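Local coordinates for protein transcriptional regulator, TetR family (Thermus thermophilus, PDB 3VPR) that represses transcription as a dimeric TetR family regulator, probably by binding cis-regulatory DNA through an N-terminal helix-turn-helix motif, at residues A[129-132]-A[133-137]; A[75-78]-A[79-83]; A[176-179]-A[180-184]. All coordinates share one frame; numbering follows the deposited sequence.

Overall arrangement
Each interaction is a local contact within one helix of the all-helical C-terminal domain, on one side of the chain's centre. Along the chain interaction 2 comes first, near the start of helix 75-92. Interaction 1 follows at the end of helix 109-135, and interaction 3 closes helix 170-183. Interaction 2 lies in the middle: its centre is about 12 Å from that of interaction 1 and about 11 Å from that of interaction 3, and it touches both. Interactions 1 and 3 do not touch; their centres are about 16 Å apart, their nearest atoms about 7 Å. All three reach the second subunit, so this region joins the packing of the domain to the dimer contact.

Interaction 1 (A[129-132]-A[133-137]); sequences ILRR and GVEQG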
loop_
_atom_site.group_PDB
_atom_site.type_symbol
_atom_site.label_atom_id
_atom_site.label_comp_id
_atom_site.label_asym_id
_atom_site.label_seq_id
_atom_site.Cartn_x
_atom_site.Cartn_y
_atom_site.Cartn_z
ATOM N N ILE A 129 -3.825 21.685 1.328
ATOM C CA ILE A 129 -2.685 22.246 0.596
ATOM C C ILE A 129 -2.962 22.217 -0.914
ATOM O O ILE A 129 -2.725 23.191 -1.619
ATOM C CB ILE A 129 -1.389 21.459 0.864
ATOM C CG1 ILE A 129 -0.964 21.621 2.322
ATOM C CG2 ILE A 129 -0.284 21.931 -0.062
ATOM C CD1 ILE A 129 0.277 20.817 2.686
ATOM N N LEU A 130 -3.471 21.096 -1.404
ATOM C CA LEU A 130 -3.777 20.960 -2.823
ATOM C C LEU A 130 -4.897 21.909 -3.232
ATOM O O LEU A 130 -4.805 22.582 -4.258
ATOM C CB LEU A 130 -4.183 19.516 -3.144
ATOM C CG LEU A 130 -3.089 18.478 -2.884
ATOM C CD1 LEU A 130 -3.657 17.062 -3.022
ATOM C CD2 LEU A 130 -1.938 18.709 -3.854
ATOM N N ARG A 131 -5.950 21.970 -2.419
ATOM C CA ARG A 131 -7.077 22.841 -2.721
ATOM C C ARG A 131 -6.643 24.308 -2.806
ATOM O O ARG A 131 -7.111 25.053 -3.683
ATOM C CB ARG A 131 -8.184 22.670 -1.672
ATOM C CG ARG A 131 -9.326 23.657 -1.822
ATOM C CD ARG A 131 -10.561 23.237 -1.038
ATOM N NE ARG A 131 -10.227 22.574 0.217
ATOM C CZ ARG A 131 -10.276 21.258 0.402
ATOM N NH1 ARG A 131 -10.654 20.459 -0.585
ATOM N NH2 ARG A 131 -9.923 20.740 1.565
ATOM N N ARG A 132 -5.755 24.727 -1.906
ATOM C CA ARG A 132 -5.276 26.108 -1.940
ATOM C C ARG A 132 -4.533 26.334 -3.247
ATOM O O ARG A 132 -4.655 27.390 -3.867
ATOM C CB ARG A 132 -4.334 26.393 -0.771
ATOM C CG ARG A 132 -5.015 26.525 0.584
ATOM C CD ARG A 132 -3.964 26.516 1.695
ATOM N NE ARG A 132 -2.763 27.256 1.297
ATOM C CZ ARG A 132 -1.582 27.163 1.906
ATOM N NH1 ARG A 132 -1.421 26.363 2.955
ATOM N NH2 ARG A 132 -0.550 27.860 1.448
ATOM N N GLY A 133 -3.763 25.330 -3.662
ATOM C CA GLY A 133 -3.011 25.429 -4.899
ATOM C C GLY A 133 -3.929 25.630 -6.085
ATOM O O GLY A 133 -3.644 26.437 -6.973
ATOM N N VAL A 134 -5.036 24.893 -6.108
ATOM C CA VAL A 134 -5.994 25.027 -7.195
ATOM C C VAL A 134 -6.691 26.388 -7.108
ATOM O O VAL A 134 -6.908 27.051 -8.118
ATOM C CB VAL A 134 -7.048 23.895 -7.156
ATOM C CG1 VAL A 134 -8.182 24.204 -8.134
ATOM C CG2 VAL A 134 -6.390 22.544 -7.526
ATOM N N GLU A 135 -7.035 26.804 -5.897
ATOM C CA GLU A 135 -7.709 28.083 -5.696
ATOM C C GLU A 135 -6.830 29.271 -6.095
ATOM O O GLU A 135 -7.284 30.187 -6.777
ATOM C CB GLU A 135 -8.152 28.204 -4.237
ATOM C CG GLU A 135 -9.076 27.063 -3.813
ATOM C CD GLU A 135 -9.503 27.136 -2.362
ATOM O OE1 GLU A 135 -8.658 27.492 -1.508
ATOM O OE2 GLU A 135 -10.681 26.816 -2.074
ATOM N N GLN A 136 -5.568 29.256 -5.681
ATOM C CA GLN A 136 -4.660 30.344 -6.024
ATOM C C GLN A 136 -4.216 30.236 -7.476
ATOM O O GLN A 136 -3.421 31.044 -7.948
ATOM C CB GLN A 136 -3.439 30.313 -5.114
ATOM C CG GLN A 136 -3.752 30.649 -3.665
ATOM C CD GLN A 136 -2.729 30.074 -2.702
ATOM O OE1 GLN A 136 -2.797 28.897 -2.343
ATOM N NE2 GLN A 136 -1.767 30.896 -2.290
ATOM N N GLY A 137 -4.733 29.233 -8.185
ATOM C CA GLY A 137 -4.356 29.056 -9.574
ATOM C C GLY A 137 -2.932 28.562 -9.756
ATOM O O GLY A 137 -2.414 28.594 -10.866
#
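Gly133 N and Val134 N bond back to Ile129 O and Leu130 O in regular helical fashion, the second at 3.0 Å between Val134 N and Leu130 O. Gln136 N reaches Arg132 O at 2.8 Å in a nearly straight bond (168°).

Arg131 and Glu135 run side by side. As modelled, their contact is through the aliphatic part of the arginine: Arg131 CG is 3.4 Å from Glu135 OE2, while Arg131 NE stays 4.8 Å from that oxygen. The placement of Glu135 is less certain. The guanidinium and carboxylate planes are turned 73° apart. With CG anti to the backbone N (chi1 173°) and a bend at chi3, Arg131 takes its charged end to a salt bridge with Glu124.

The helix ends in a Schellman motif. Gly137 has positive phi, and its N lies 3.1 Å from Val134 O. This closes helix 109-135 in the C-terminal domain of the TetR fold.

Arg132 and Gln136 also lie alongside each other. The arginine's NH2 is bonded to Val72 O. Val134 places CG2 3.6 Å from Leu130 O. Gly133 has no side chain, and its CA approaches Pro75 CB at 3.8 Å. Ile129 and Leu130 are buried against helix 75-92, where they meet Ala78 and Leu79.

Interaction 2 (A[75-78]-A[79-83]); sequences PKEA and LRRFM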
loop_
_atom_site.group_PDB
_atom_site.type_symbol
_atom_site.label_atom_id
_atom_site.label_comp_id
_atom_site.label_asym_id
_atom_site.label_seq_id
_atom_site.Cartn_x
_atom_site.Cartn_y
_atom_site.Cartn_z
ATOM N N PRO A 75 2.125 27.035 -2.210
ATOM C CA PRO A 75 1.500 25.706 -2.301
ATOM C C PRO A 75 2.425 24.608 -2.834
ATOM O O PRO A 75 2.323 23.459 -2.416
ATOM C CB PRO A 75 0.306 25.946 -3.222
ATOM C CG PRO A 75 -0.058 27.383 -2.930
ATOM C CD PRO A 75 1.291 28.053 -2.880
ATOM N N LYS A 76 3.320 24.961 -3.753
ATOM C CA LYS A 76 4.248 23.981 -4.314
ATOM C C LYS A 76 5.268 23.537 -3.281
ATOM O O LYS A 76 5.609 22.355 -3.191
ATOM C CB LYS A 76 4.984 24.554 -5.527
ATOM C CG LYS A 76 4.094 24.878 -6.723
ATOM C CD LYS A 76 4.930 25.178 -7.965
ATOM C CE LYS A 76 5.924 26.310 -7.717
ATOM N NZ LYS A 76 6.893 26.480 -8.844
ATOM N N GLU A 77 5.758 24.499 -2.509
ATOM C CA GLU A 77 6.747 24.243 -1.471
ATOM C C GLU A 77 6.079 23.569 -0.268
ATOM O O GLU A 77 6.694 22.772 0.436
ATOM C CB GLU A 77 7.394 25.567 -1.062
ATOM C CG GLU A 77 8.630 25.431 -0.201
ATOM C CD GLU A 77 9.685 24.548 -0.840
ATOM O OE1 GLU A 77 9.909 24.676 -2.061
ATOM O OE2 GLU A 77 10.296 23.735 -0.115
ATOM N N ALA A 78 4.809 23.896 -0.043
ATOM C CA ALA A 78 4.060 23.316 1.057
ATOM C C ALA A 78 3.833 21.828 0.783
ATOM O O ALA A 78 3.872 20.995 1.695
ATOM C CB ALA A 78 2.721 24.031 1.206
ATOM N N LEU A 79 3.596 21.493 -0.480
ATOM C CA LEU A 79 3.366 20.101 -0.838
ATOM C C LEU A 79 4.659 19.314 -0.675
ATOM O O LEU A 79 4.646 18.198 -0.166
ATOM C CB LEU A 79 2.866 19.994 -2.281
ATOM C CG LEU A 79 2.672 18.558 -2.796
ATOM C CD1 LEU A 79 1.581 17.864 -1.992
ATOM C CD2 LEU A 79 2.315 18.579 -4.280
ATOM N N ARG A 80 5.781 19.908 -1.075
ATOM C CA ARG A 80 7.067 19.216 -0.975
ATOM C C ARG A 80 7.463 18.940 0.473
ATOM O O ARG A 80 7.939 17.847 0.806
ATOM C CB ARG A 80 8.171 20.020 -1.672
ATOM C CG ARG A 80 9.533 19.303 -1.683
ATOM C CD ARG A 80 10.569 20.014 -2.576
ATOM N NE ARG A 80 11.113 21.240 -1.983
ATOM C CZ ARG A 80 11.984 21.279 -0.974
ATOM N NH1 ARG A 80 12.434 20.159 -0.422
ATOM N NH2 ARG A 80 12.411 22.447 -0.515
ATOM N N ARG A 81 7.259 19.931 1.334
ATOM C CA ARG A 81 7.594 19.766 2.735
ATOM C C ARG A 81 6.697 18.703 3.345
ATOM O O ARG A 81 7.148 17.868 4.108
ATOM C CB ARG A 81 7.443 21.090 3.476
ATOM C CG ARG A 81 8.245 22.215 2.836
ATOM C CD ARG A 81 8.741 23.195 3.875
ATOM N NE ARG A 81 9.802 22.598 4.677
ATOM C CZ ARG A 81 10.061 22.927 5.937
ATOM N NH1 ARG A 81 9.331 23.852 6.551
ATOM N NH2 ARG A 81 11.049 22.322 6.587
ATOM N N PHE A 82 5.419 18.722 3.003
ATOM C CA PHE A 82 4.529 17.715 3.538
ATOM C C PHE A 82 5.046 16.311 3.174
ATOM O O PHE A 82 5.205 15.451 4.041
ATOM C CB PHE A 82 3.128 17.912 2.983
ATOM C CG PHE A 82 2.123 16.910 3.486
ATOM C CD1 PHE A 82 2.056 15.628 2.944
ATOM C CD2 PHE A 82 1.219 17.261 4.488
ATOM C CE1 PHE A 82 1.091 14.711 3.392
ATOM C CE2 PHE A 82 0.264 16.359 4.935
ATOM C CZ PHE A 82 0.194 15.084 4.389
HETATM N N MSE A 83 5.336 16.096 1.893
HETATM C CA MSE A 83 5.796 14.792 1.433
HETATM C C MSE A 83 7.116 14.355 2.068
HETATM O O MSE A 83 7.258 13.196 2.472
HETATM C CB MSE A 83 5.898 14.790 -0.094
HETATM C CG MSE A 83 4.554 14.989 -0.782
HETATM SE SE MSE A 83 4.663 15.164 -2.723
HETATM C CE MSE A 83 5.081 13.293 -3.155
#
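Glu77 and Arg80 form an i to i+3 salt bridge, Glu77 OE2 to Arg80 NH2 at 2.5 Å. That distance is short as modelled, and its length says nothing firm about strength. The two side chains point the same way, with carboxylate and guanidinium planes 67° apart. OE2 meets the guanidinium obliquely, and Arg80 NE lies 3.2 Å from Glu77 OE2. A bend at chi2 of Glu77 (55°) turns the carboxylate toward the next turn, and a bend at chi3 of Arg80 brings the guanidinium to it. Glu77 OE2 also has Arg81 CG beside it at 3.9 Å.

The backbone beneath is regular helix, the first turns of helix 75-92 in the TetR C-terminal domain. Leu79 N bonds to Pro75 O at 3.0 Å, Phe82 N to Ala78 O at 3.0 Å, and Arg80 N to Lys76 O at 3.2 Å.

Leu79 packs on His178, on Leu126 of helix 109-135 and on Leu185 of the second subunit, while the Phe82 ring stacks with that of His122. Helix 75-92 thus has a polar face and an apolar one. Glu77, three residues before, and Glu84, four after, both pair with Arg80. Their negative charge would probably offset the closeness of Arg80 to Arg175.

Interaction 3 (A[176-179]-A[180-184]); sequences AYHD and LILRG
Asp179 has its CG anti to the backbone N (chi1 167°), which carries the carboxylate out beside the helix, with OD1 turned toward Arg183. Arg183, one turn on, starts beside its own backbone N and bends at chi3, so its chain passes across the carboxylate. The two flat groups are turned 85° to each other. Asp179 OD1 uses its syn lone pair to take Arg183 NH1 at 3.3 Å, in a long, bent bond (138°) that also lies out of the guanidinium plane. Arg183 CD is closer to Asp179 OD1, at 3.0 Å. The other oxygen, OD2, makes a salt bridge with Arg140 of the second subunit. The carboxylate therefore holds two arginines, one from each chain. Were this residue an alanine, Arg183 and Arg140 of the second subunit would probably be left close together without the negative charge that pairs with both.

His178 and Leu182 lie alongside each other. Leu182 CB sits over one face of the imidazole, toward its rim, and Leu182 CD2 is 3.7 Å from His178 CE1. The ring's NE2 is bonded to Lys76 O, which helps to set its rotation. Ile181 CG2 lies 3.3 Å from His178 O.

The backbone bonds continue to the end of the helix, with Ile181 N to Tyr177 O at 2.8 Å. Gly184 N still reaches Leu180 O, at 2.8 Å, but Gly184 leaves helical geometry with positive phi. A side chain there would press against the carbonyl oxygen of Arg183.

Helix 170-183 lies between several neighbours. His178 and Tyr177 face helix 75-92, the latter at Met83. Tyr177 and Ile181 meet Met154 of helix 144-161. Leu180 packs on Ile181 of the second subunit, in the helical dimer interface usual for TetR proteins.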
loop_
_atom_site.group_PDB
_atom_site.type_symbol
_atom_site.label_atom_id
_atom_site.label_comp_id
_atom_site.label_asym_id
_atom_site.label_seq_id
_atom_site.Cartn_x
_atom_site.Cartn_y
_atom_site.Cartn_z
ATOM N N ALA A 176 11.907 13.199 -5.183
ATOM C CA ALA A 176 11.789 12.818 -6.585
ATOM C C ALA A 176 10.306 12.629 -6.916
ATOM O O ALA A 176 9.868 12.957 -8.018
ATOM C CB ALA A 176 12.564 11.536 -6.856
ATOM N N TYR A 177 9.533 12.112 -5.955
ATOM C CA TYR A 177 8.096 11.921 -6.166
ATOM C C TYR A 177 7.415 13.282 -6.297
ATOM O O TYR A 177 6.486 13.460 -7.096
ATOM C CB TYR A 177 7.452 11.160 -4.999
ATOM C CG TYR A 177 7.661 9.660 -5.004
ATOM C CD1 TYR A 177 7.881 8.963 -6.190
ATOM C CD2 TYR A 177 7.564 8.931 -3.827
ATOM C CE1 TYR A 177 7.992 7.576 -6.197
ATOM C CE2 TYR A 177 7.670 7.547 -3.823
ATOM C CZ TYR A 177 7.879 6.875 -5.010
ATOM O OH TYR A 177 7.928 5.499 -5.003
ATOM N N HIS A 178 7.885 14.251 -5.514
ATOM C CA HIS A 178 7.299 15.586 -5.558
ATOM C C HIS A 178 7.518 16.228 -6.917
ATOM O O HIS A 178 6.602 16.835 -7.490
ATOM C CB HIS A 178 7.879 16.479 -4.458
ATOM C CG HIS A 178 7.467 17.911 -4.582
ATOM N ND1 HIS A 178 8.231 18.850 -5.240
ATOM C CD2 HIS A 178 6.339 18.551 -4.190
ATOM C CE1 HIS A 178 7.593 20.006 -5.248
ATOM N NE2 HIS A 178 6.441 19.853 -4.621
ATOM N N ASP A 179 8.741 16.097 -7.424
ATOM C CA ASP A 179 9.074 16.646 -8.731
ATOM C C ASP A 179 8.180 15.984 -9.772
ATOM O O ASP A 179 7.624 16.649 -10.657
ATOM C CB ASP A 179 10.542 16.372 -9.084
ATOM C CG ASP A 179 10.840 16.639 -10.560
ATOM O OD1 ASP A 179 10.888 17.815 -10.970
ATOM O OD2 ASP A 179 11.006 15.666 -11.323
ATOM N N LEU A 180 8.027 14.670 -9.651
ATOM C CA LEU A 180 7.212 13.919 -10.606
ATOM C C LEU A 180 5.746 14.321 -10.586
ATOM O O LEU A 180 5.157 14.563 -11.630
ATOM C CB LEU A 180 7.333 12.412 -10.334
ATOM C CG LEU A 180 6.534 11.487 -11.256
ATOM C CD1 LEU A 180 6.920 11.735 -12.718
ATOM C CD2 LEU A 180 6.805 10.036 -10.877
ATOM N N ILE A 181 5.159 14.406 -9.398
ATOM C CA ILE A 181 3.747 14.744 -9.284
ATOM C C ILE A 181 3.481 16.211 -9.609
ATOM O O ILE A 181 2.429 16.554 -10.147
ATOM C CB ILE A 181 3.198 14.406 -7.853
ATOM C CG1 ILE A 181 1.668 14.453 -7.849
ATOM C CG2 ILE A 181 3.729 15.397 -6.820
ATOM C CD1 ILE A 181 1.029 13.385 -8.697
ATOM N N LEU A 182 4.434 17.080 -9.298
ATOM C CA LEU A 182 4.240 18.500 -9.584
ATOM C C LEU A 182 4.325 18.823 -11.077
ATOM O O LEU A 182 3.441 19.467 -11.624
ATOM C CB LEU A 182 5.278 19.340 -8.835
ATOM C CG LEU A 182 5.250 20.847 -9.084
ATOM C CD1 LEU A 182 3.962 21.441 -8.544
ATOM C CD2 LEU A 182 6.457 21.497 -8.399
ATOM N N ARG A 183 5.386 18.354 -11.727
ATOM C CA ARG A 183 5.615 18.636 -13.144
ATOM C C ARG A 183 5.028 17.631 -14.145
ATOM O O ARG A 183 4.697 18.005 -15.278
ATOM C CB ARG A 183 7.123 18.783 -13.380
ATOM C CG ARG A 183 7.776 19.818 -12.459
ATOM C CD ARG A 183 9.300 19.762 -12.521
ATOM N NE ARG A 183 9.808 19.998 -13.871
ATOM C CZ ARG A 183 11.098 20.018 -14.198
ATOM N NH1 ARG A 183 12.026 19.820 -13.267
ATOM N NH2 ARG A 183 11.458 20.226 -15.461
ATOM N N GLY A 184 4.902 16.369 -13.746
ATOM C CA GLY A 184 4.340 15.381 -14.654
ATOM C C GLY A 184 5.404 14.666 -15.462
ATOM O O GLY A 184 6.581 15.060 -15.442
#